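Local structure of monovalent Na+/H+ antiporter subunit A (7D3U) at residues S68-A73 and L250-E255. The protein probably works as an antiporter subunit of the membrane-embedded Mrp complex, a bacterial sodium/proton pump that exchanges Na+ for H+. Residues are numbered along the deposited sequence; the frame is centred on the assembly and turned at random.
Sequences SLDPLA and LLRFSE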
ATOM      1  N   SER B  68      36.201 -23.326 -14.573  1.00 81.28           N
ATOM      2  CA  SER B  68      37.602 -23.503 -14.914  1.00 81.28           C
ATOM      3  C   SER B  68      38.255 -24.407 -13.883  1.00 81.28           C
ATOM      4  O   SER B  68      37.864 -24.423 -12.714  1.00 81.28           O
ATOM      5  CB  SER B  68      38.346 -22.168 -14.981  1.00 81.28           C
ATOM      6  OG  SER B  68      39.733 -22.349 -14.770  1.00 81.28           O
ATOM      7  N   LEU B  69      39.261 -25.153 -14.324  1.00 80.97           N
ATOM      8  CA  LEU B  69      39.928 -26.148 -13.493  1.00 80.97           C
ATOM      9  C   LEU B  69      41.428 -25.887 -13.461  1.00 80.97           C
ATOM     10  O   LEU B  69      42.248 -26.782 -13.658  1.00 80.97           O
ATOM     11  CB  LEU B  69      39.613 -27.556 -13.995  1.00 80.97           C
ATOM     12  CG  LEU B  69      40.271 -28.752 -13.304  1.00 80.97           C
ATOM     13  CD1 LEU B  69      39.829 -28.832 -11.862  1.00 80.97           C
ATOM     14  CD2 LEU B  69      39.934 -30.043 -14.023  1.00 80.97           C
ATOM     15  N   ASP B  70      41.809 -24.630 -13.223  1.00 81.57           N
ATOM     16  CA  ASP B  70      43.213 -24.306 -13.032  1.00 81.57           C
ATOM     17  C   ASP B  70      43.774 -25.125 -11.871  1.00 81.57           C
ATOM     18  O   ASP B  70      43.027 -25.557 -10.991  1.00 81.57           O
ATOM     19  CB  ASP B  70      43.381 -22.808 -12.775  1.00 81.57           C
ATOM     20  CG  ASP B  70      42.531 -22.312 -11.627  1.00 81.57           C
ATOM     21  OD1 ASP B  70      41.542 -22.990 -11.283  1.00 81.57           O
ATOM     22  OD2 ASP B  70      42.847 -21.240 -11.071  1.00 81.57           O
ATOM     23  N   PRO B  71      45.088 -25.364 -11.854  1.00 81.95           N
ATOM     24  CA  PRO B  71      45.650 -26.321 -10.882  1.00 81.95           C
ATOM     25  C   PRO B  71      45.288 -26.041  -9.434  1.00 81.95           C
ATOM     26  O   PRO B  71      45.193 -26.989  -8.641  1.00 81.95           O
ATOM     27  CB  PRO B  71      47.157 -26.200 -11.121  1.00 81.95           C
ATOM     28  CG  PRO B  71      47.268 -25.799 -12.544  1.00 81.95           C
ATOM     29  CD  PRO B  71      46.117 -24.869 -12.785  1.00 81.95           C
ATOM     30  N   LEU B  72      45.082 -24.779  -9.056  1.00 79.31           N
ATOM     31  CA  LEU B  72      44.576 -24.491  -7.717  1.00 79.31           C
ATOM     32  C   LEU B  72      43.229 -25.164  -7.500  1.00 79.31           C
ATOM     33  O   LEU B  72      42.998 -25.819  -6.475  1.00 79.31           O
ATOM     34  CB  LEU B  72      44.468 -22.983  -7.507  1.00 79.31           C
ATOM     35  CG  LEU B  72      43.636 -22.549  -6.304  1.00 79.31           C
ATOM     36  CD1 LEU B  72      44.331 -22.947  -5.019  1.00 79.31           C
ATOM     37  CD2 LEU B  72      43.393 -21.055  -6.341  1.00 79.31           C
ATOM     38  N   ALA B  73      42.326 -25.027  -8.472  1.00 78.99           N
ATOM     39  CA  ALA B  73      41.083 -25.780  -8.415  1.00 78.99           C
ATOM     40  C   ALA B  73      41.337 -27.277  -8.506  1.00 78.99           C
ATOM     41  O   ALA B  73      40.669 -28.055  -7.827  1.00 78.99           O
ATOM     42  CB  ALA B  73      40.139 -25.328  -9.528  1.00 78.99           C
ATOM     43  N   LEU B 250      40.902 -16.345  -0.806  1.00 71.36           N
ATOM     44  CA  LEU B 250      42.126 -15.576  -0.613  1.00 71.36           C
ATOM     45  C   LEU B 250      43.252 -16.078  -1.506  1.00 71.36           C
ATOM     46  O   LEU B 250      44.128 -15.298  -1.893  1.00 71.36           O
ATOM     47  CB  LEU B 250      42.554 -15.622   0.850  1.00 71.36           C
ATOM     48  CG  LEU B 250      41.586 -14.943   1.813  1.00 71.36           C
ATOM     49  CD1 LEU B 250      42.186 -14.829   3.189  1.00 71.36           C
ATOM     50  CD2 LEU B 250      41.201 -13.576   1.290  1.00 71.36           C
ATOM     51  N   LEU B 251      43.250 -17.369  -1.838  1.00 72.90           N
ATOM     52  CA  LEU B 251      44.286 -17.913  -2.707  1.00 72.90           C
ATOM     53  C   LEU B 251      44.035 -17.549  -4.163  1.00 72.90           C
ATOM     54  O   LEU B 251      44.981 -17.268  -4.907  1.00 72.90           O
ATOM     55  CB  LEU B 251      44.357 -19.431  -2.545  1.00 72.90           C
ATOM     56  CG  LEU B 251      45.433 -19.963  -1.603  1.00 72.90           C
ATOM     57  CD1 LEU B 251      45.126 -21.390  -1.200  1.00 72.90           C
ATOM     58  CD2 LEU B 251      46.788 -19.881  -2.265  1.00 72.90           C
ATOM     59  N   ARG B 252      42.771 -17.548  -4.585  1.00 75.58           N
ATOM     60  CA  ARG B 252      42.443 -17.208  -5.964  1.00 75.58           C
ATOM     61  C   ARG B 252      42.728 -15.742  -6.247  1.00 75.58           C
ATOM     62  O   ARG B 252      43.407 -15.407  -7.223  1.00 75.58           O
ATOM     63  CB  ARG B 252      40.978 -17.532  -6.249  1.00 75.58           C
ATOM     64  CG  ARG B 252      40.524 -17.166  -7.646  1.00 75.58           C
ATOM     65  CD  ARG B 252      41.415 -17.800  -8.697  1.00 75.58           C
ATOM     66  NE  ARG B 252      41.133 -19.221  -8.861  1.00 75.58           N
ATOM     67  CZ  ARG B 252      40.384 -19.724  -9.836  1.00 75.58           C
ATOM     68  NH1 ARG B 252      39.840 -18.918 -10.736  1.00 75.58           N
ATOM     69  NH2 ARG B 252      40.177 -21.030  -9.909  1.00 75.58           N
ATOM     70  N   PHE B 253      42.220 -14.852  -5.399  1.00 74.22           N
ATOM     71  CA  PHE B 253      42.391 -13.421  -5.600  1.00 74.22           C
ATOM     72  C   PHE B 253      43.783 -12.931  -5.236  1.00 74.22           C
ATOM     73  O   PHE B 253      44.048 -11.731  -5.351  1.00 74.22           O
ATOM     74  CB  PHE B 253      41.347 -12.649  -4.794  1.00 74.22           C
ATOM     75  CG  PHE B 253      40.031 -12.518  -5.493  1.00 74.22           C
ATOM     76  CD1 PHE B 253      39.817 -11.498  -6.397  1.00 74.22           C
ATOM     77  CD2 PHE B 253      39.011 -13.418  -5.252  1.00 74.22           C
ATOM     78  CE1 PHE B 253      38.608 -11.377  -7.045  1.00 74.22           C
ATOM     79  CE2 PHE B 253      37.801 -13.300  -5.897  1.00 74.22           C
ATOM     80  CZ  PHE B 253      37.599 -12.278  -6.793  1.00 74.22           C
ATOM     81  N   SER B 254      44.677 -13.815  -4.806  1.00 74.69           N
ATOM     82  CA  SER B 254      46.031 -13.399  -4.479  1.00 74.69           C
ATOM     83  C   SER B 254      46.889 -13.160  -5.712  1.00 74.69           C
ATOM     84  O   SER B 254      48.025 -12.699  -5.573  1.00 74.69           O
ATOM     85  CB  SER B 254      46.698 -14.437  -3.578  1.00 74.69           C
ATOM     86  OG  SER B 254      48.031 -14.064  -3.291  1.00 74.69           O
ATOM     87  N   GLU B 255      46.384 -13.458  -6.909  1.00 78.88           N
ATOM     88  CA  GLU B 255      47.137 -13.155  -8.120  1.00 78.88           C
ATOM     89  C   GLU B 255      47.177 -11.662  -8.397  1.00 78.88           C
ATOM     90  O   GLU B 255      48.182 -11.154  -8.906  1.00 78.88           O
ATOM     91  CB  GLU B 255      46.533 -13.890  -9.317  1.00 78.88           C
ATOM     92  CG  GLU B 255      47.207 -13.579 -10.641  1.00 78.88           C
ATOM     93  CD  GLU B 255      46.881 -14.595 -11.713  1.00 78.88           C
ATOM     94  OE1 GLU B 255      45.851 -15.289 -11.582  1.00 78.88           O
ATOM     95  OE2 GLU B 255      47.654 -14.701 -12.688  1.00 78.88           O
TER
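The N-terminal end of helix 71-94, probably membrane-spanning, meets helix 243-252 through a salt bridge beside a small leucine contact. D70 occupies the N-cap position of helix 71-94. Its CG lies in the crowded position between backbone N and carbonyl carbon (chi1 54°), and the carboxylate meets the R252 guanidinium tip to tip. D70 OD1 is 2.8 Å from R252 NH2, and D70 OD2 lies 2.9 Å from the same nitrogen. The carboxylate does not pair flat with the guanidinium: their planes stand 82° apart, with D70 OD2 over one guanidinium face, 3.1 Å from R252 CZ. R252 leaves its backbone with CG anti to N, then bends at chi2 and chi3 to bring the charged group across. L72 crosses this chain obliquely, its CD2 in the guanidinium plane at the edge, 3.8 Å from R252 NE. The other branch of L72 turns to L251, with their CD1 atoms 4.2 Å apart; L251 also packs on M315 and I319 of helix 312-341. The nearby positive charge and the helix N-terminus would probably both favour an ionised D70. An alanine in place of R252 would remove the salt bridge and the chain lying against L72, and would probably loosen the link between the two helices. The arrangement is a salt bridge from an arginine to an N-cap aspartate, within the helical bundle of a complex I-related antiporter subunit.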